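Local coordinates for B-agarase (Saccharophagus degradans, PDB 4BQ2), which hydrolyses beta-1,4 linkages of agarose, probably releasing short sugars from chain ends as an exo-acting family 50 glycoside hydrolase, at residues A[241-253]-A[735-747]. Residues are numbered along the deposited sequence; the frame is centred on the assembly and turned at random.
Sequences MPSRSKFGGWLAG and AKEVNAKIYTERL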
# COMPACT_ATOMS: atom_id res chain seq x y z
N MET A 241 11.95 -21.61 15.37
CA MET A 241 11.52 -21.46 16.76
C MET A 241 11.08 -22.80 17.33
O MET A 241 10.73 -23.70 16.55
CB MET A 241 10.35 -20.48 16.85
CG MET A 241 10.81 -19.03 16.78
SD MET A 241 9.51 -17.84 17.23
CE MET A 241 10.52 -16.37 17.40
N PRO A 242 11.11 -22.95 18.68
CA PRO A 242 10.76 -24.26 19.23
C PRO A 242 9.31 -24.62 18.97
O PRO A 242 8.44 -23.75 18.85
CB PRO A 242 11.02 -24.13 20.75
CG PRO A 242 11.21 -22.68 21.02
CD PRO A 242 11.65 -22.04 19.73
N SER A 243 9.06 -25.92 18.87
CA SER A 243 7.68 -26.41 18.81
C SER A 243 6.97 -26.10 17.49
O SER A 243 5.76 -26.18 17.42
CB SER A 243 6.86 -25.88 19.98
OG SER A 243 5.58 -26.52 19.99
N ARG A 244 7.74 -25.77 16.46
CA ARG A 244 7.21 -25.67 15.10
C ARG A 244 7.26 -27.07 14.48
O ARG A 244 8.24 -27.82 14.69
CB ARG A 244 8.03 -24.67 14.27
CG ARG A 244 7.93 -23.20 14.70
CD ARG A 244 6.49 -22.71 14.81
NE ARG A 244 6.32 -21.36 15.38
CZ ARG A 244 6.69 -20.26 14.72
NH1 ARG A 244 7.26 -20.39 13.55
NH2 ARG A 244 6.51 -19.05 15.25
N SER A 245 6.23 -27.42 13.72
CA SER A 245 6.24 -28.67 12.97
C SER A 245 7.08 -28.45 11.70
O SER A 245 7.50 -27.33 11.43
CB SER A 245 4.80 -29.09 12.62
OG SER A 245 4.17 -28.07 11.83
N LYS A 246 7.34 -29.51 10.95
CA LYS A 246 8.02 -29.40 9.65
C LYS A 246 7.54 -28.19 8.83
O LYS A 246 8.37 -27.40 8.36
CB LYS A 246 7.85 -30.70 8.82
CG LYS A 246 8.44 -30.64 7.40
CD LYS A 246 8.06 -31.91 6.62
CE LYS A 246 8.76 -31.99 5.28
NZ LYS A 246 8.37 -33.25 4.60
N PHE A 247 6.22 -28.05 8.71
CA PHE A 247 5.62 -27.01 7.85
C PHE A 247 5.28 -25.70 8.57
O PHE A 247 4.51 -24.90 8.05
CB PHE A 247 4.39 -27.56 7.13
CG PHE A 247 4.72 -28.52 6.02
CD1 PHE A 247 5.06 -28.06 4.75
CD2 PHE A 247 4.69 -29.92 6.25
CE1 PHE A 247 5.33 -28.95 3.71
CE2 PHE A 247 5.00 -30.81 5.21
CZ PHE A 247 5.31 -30.33 3.93
N GLY A 248 5.82 -25.51 9.77
CA GLY A 248 5.68 -24.21 10.46
C GLY A 248 4.48 -24.14 11.36
O GLY A 248 4.15 -23.06 11.89
N GLY A 249 3.77 -25.26 11.49
CA GLY A 249 2.59 -25.37 12.33
C GLY A 249 2.97 -25.57 13.79
O GLY A 249 4.16 -25.59 14.13
N TRP A 250 1.96 -25.75 14.64
CA TRP A 250 2.16 -25.84 16.10
C TRP A 250 2.25 -27.32 16.48
O TRP A 250 1.25 -28.05 16.38
CB TRP A 250 1.03 -25.12 16.85
CG TRP A 250 1.21 -24.96 18.35
CD1 TRP A 250 0.34 -25.41 19.34
CD2 TRP A 250 2.30 -24.32 19.05
NE1 TRP A 250 0.83 -25.07 20.58
CE2 TRP A 250 2.02 -24.40 20.44
CE3 TRP A 250 3.47 -23.66 18.63
CZ2 TRP A 250 2.88 -23.86 21.42
CZ3 TRP A 250 4.32 -23.11 19.62
CH2 TRP A 250 4.02 -23.23 21.00
N LEU A 251 3.46 -27.76 16.84
CA LEU A 251 3.70 -29.16 17.21
C LEU A 251 2.82 -29.65 18.34
O LEU A 251 2.39 -30.80 18.31
CB LEU A 251 5.16 -29.41 17.62
CG LEU A 251 6.19 -30.16 16.78
CD1 LEU A 251 7.42 -30.43 17.65
CD2 LEU A 251 5.66 -31.47 16.20
N ALA A 252 2.57 -28.79 19.34
CA ALA A 252 1.85 -29.21 20.54
C ALA A 252 0.42 -29.67 20.20
O ALA A 252 -0.12 -30.59 20.82
CB ALA A 252 1.87 -28.12 21.60
N GLY A 253 -0.17 -29.06 19.18
CA GLY A 253 -1.41 -29.58 18.64
C GLY A 253 -2.64 -28.94 19.26
O GLY A 253 -2.57 -27.81 19.72
N ALA A 735 8.78 -8.73 15.54
CA ALA A 735 8.35 -9.95 14.87
C ALA A 735 8.57 -11.18 15.74
O ALA A 735 7.68 -12.04 15.85
CB ALA A 735 9.03 -10.09 13.50
N LYS A 736 9.72 -11.27 16.40
CA LYS A 736 9.97 -12.43 17.26
C LYS A 736 9.01 -12.50 18.45
O LYS A 736 8.58 -13.60 18.82
CB LYS A 736 11.42 -12.49 17.75
CG LYS A 736 12.45 -12.70 16.65
CD LYS A 736 13.83 -12.84 17.31
CE LYS A 736 14.92 -13.21 16.35
NZ LYS A 736 16.10 -13.73 17.14
N GLU A 737 8.67 -11.35 19.03
CA GLU A 737 7.74 -11.31 20.16
C GLU A 737 6.36 -11.82 19.77
O GLU A 737 5.72 -12.59 20.51
CB GLU A 737 7.64 -9.87 20.71
CG GLU A 737 8.90 -9.41 21.49
CD GLU A 737 8.93 -9.89 22.96
OE1 GLU A 737 7.84 -10.01 23.56
OE2 GLU A 737 10.04 -10.14 23.51
N VAL A 738 5.89 -11.37 18.61
CA VAL A 738 4.59 -11.79 18.11
C VAL A 738 4.62 -13.25 17.69
O VAL A 738 3.70 -14.04 18.04
CB VAL A 738 4.18 -10.92 16.88
CG1 VAL A 738 2.97 -11.53 16.15
CG2 VAL A 738 3.85 -9.48 17.34
N ASN A 739 5.65 -13.62 16.93
CA ASN A 739 5.74 -14.97 16.40
C ASN A 739 5.92 -16.04 17.49
O ASN A 739 5.52 -17.20 17.32
CB ASN A 739 6.87 -15.07 15.37
CG ASN A 739 6.51 -14.40 14.04
OD1 ASN A 739 5.33 -14.23 13.72
ND2 ASN A 739 7.54 -14.00 13.28
N ALA A 740 6.54 -15.66 18.61
CA ALA A 740 6.71 -16.62 19.70
C ALA A 740 5.38 -16.93 20.40
O ALA A 740 5.28 -17.93 21.13
CB ALA A 740 7.80 -16.18 20.69
N LYS A 741 4.34 -16.12 20.15
CA LYS A 741 3.07 -16.28 20.83
C LYS A 741 1.83 -16.45 19.94
O LYS A 741 0.72 -16.61 20.47
CB LYS A 741 2.87 -15.10 21.80
CG LYS A 741 2.34 -13.83 21.15
CD LYS A 741 2.50 -12.69 22.15
CE LYS A 741 1.44 -11.63 21.96
NZ LYS A 741 1.70 -10.44 22.82
N ILE A 742 1.98 -16.44 18.61
CA ILE A 742 0.83 -16.58 17.74
C ILE A 742 -0.00 -17.85 18.09
O ILE A 742 -1.22 -17.80 18.05
CB ILE A 742 1.17 -16.59 16.20
CG1 ILE A 742 2.28 -17.60 15.86
CG2 ILE A 742 1.49 -15.18 15.70
CD1 ILE A 742 2.65 -17.66 14.38
N TYR A 743 0.65 -18.94 18.44
CA TYR A 743 -0.11 -20.20 18.62
C TYR A 743 -0.73 -20.35 20.01
O TYR A 743 -1.91 -20.75 20.14
CB TYR A 743 0.76 -21.41 18.28
CG TYR A 743 1.05 -21.55 16.79
CD1 TYR A 743 0.02 -21.79 15.88
CD2 TYR A 743 2.36 -21.47 16.30
CE1 TYR A 743 0.26 -21.94 14.51
CE2 TYR A 743 2.62 -21.62 14.94
CZ TYR A 743 1.57 -21.84 14.05
OH TYR A 743 1.85 -21.99 12.74
N THR A 744 0.06 -20.04 21.04
CA THR A 744 -0.43 -20.02 22.42
C THR A 744 -1.60 -19.05 22.57
O THR A 744 -2.62 -19.41 23.17
CB THR A 744 0.68 -19.70 23.43
OG1 THR A 744 1.35 -18.51 23.02
CG2 THR A 744 1.69 -20.82 23.45
N GLU A 745 -1.50 -17.86 21.98
CA GLU A 745 -2.67 -16.96 21.92
C GLU A 745 -3.90 -17.59 21.26
O GLU A 745 -4.96 -17.64 21.86
CB GLU A 745 -2.34 -15.65 21.20
CG GLU A 745 -1.26 -14.82 21.87
CD GLU A 745 -1.77 -13.99 23.02
OE1 GLU A 745 -2.56 -13.06 22.79
OE2 GLU A 745 -1.34 -14.25 24.16
N ARG A 746 -3.77 -18.06 20.02
CA ARG A 746 -4.93 -18.51 19.26
C ARG A 746 -5.53 -19.77 19.87
O ARG A 746 -6.74 -19.98 19.87
CB ARG A 746 -4.55 -18.87 17.81
CG ARG A 746 -4.02 -17.75 16.94
CD ARG A 746 -5.08 -16.75 16.56
NE ARG A 746 -6.12 -17.27 15.67
CZ ARG A 746 -7.01 -16.50 15.08
NH1 ARG A 746 -6.99 -15.18 15.27
NH2 ARG A 746 -7.95 -17.02 14.30
N LEU A 747 -4.66 -20.65 20.34
CA LEU A 747 -5.12 -21.96 20.75
C LEU A 747 -5.21 -21.99 22.27
O LEU A 747 -5.96 -22.80 22.81
CB LEU A 747 -4.21 -23.06 20.18
CG LEU A 747 -3.93 -23.01 18.66
CD1 LEU A 747 -2.73 -23.88 18.25
CD2 LEU A 747 -5.16 -23.30 17.80
O HOH W 1 5.44 -19.84 18.25
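Trp250 and Tyr743 lie nearly parallel, their planes 23° apart, yet they illustrate how two aromatic residues can pack closely without stacking ring on ring. The side chains run past each other in opposite directions, and each ring receives the other's methylene: Trp250 CB sits 3.7 Å from the centroid of the Tyr743 ring, and Tyr743 CB lies over the five-membered ring of Trp250 at a like distance, a little further from its normal. This is a reciprocal pair of CH-pi contacts, with Tyr743 CB 3.4 Å from Trp250 CD2. With CG anti to the backbone N (chi1 -172°), the indole is set against the side chains of 742-747, where Thr744 CG2 meets Trp250 CZ2 and Leu747 CD1 approaches Trp250 CD1 at 3.6 Å. On its other face the indole carries Ser243 OG.

Tyr743 OH donates to Gly248 O at 2.7 Å and is also bonded to the backbone N of Phe282. Tyr743 thereby ties the loop that leads from helix 222-235 to strand 263-267, and the C-terminal end of the chain, to strand 280-287 of the six-stranded mixed sheet, probably part of the (beta/alpha)8 barrel expected of a family 50 catalytic module.

Arg244 meets the tyrosine crosswise, its guanidinium turned 78° from the ring and NE at the ring edge, 3.7 Å from Tyr743 CE2. A bend at chi2 turns the chain so that Arg244 NH2 can donate to Asn739 O at 2.9 Å; the oxygen is in the guanidinium plane, although the donor stands well above the carbonyl plane. Water 1 donates to the same oxygen, and NH2 also bonds Gly411 O, so the guanidinium joins the backbone at Asn739 to that at Gly411, just after helix 394-410. Over one guanidinium face lies Met241 CB, while the extended thioether continues to the helix, SD packing on Ala740 and Met241 CE 3.7 Å from Lys736 O.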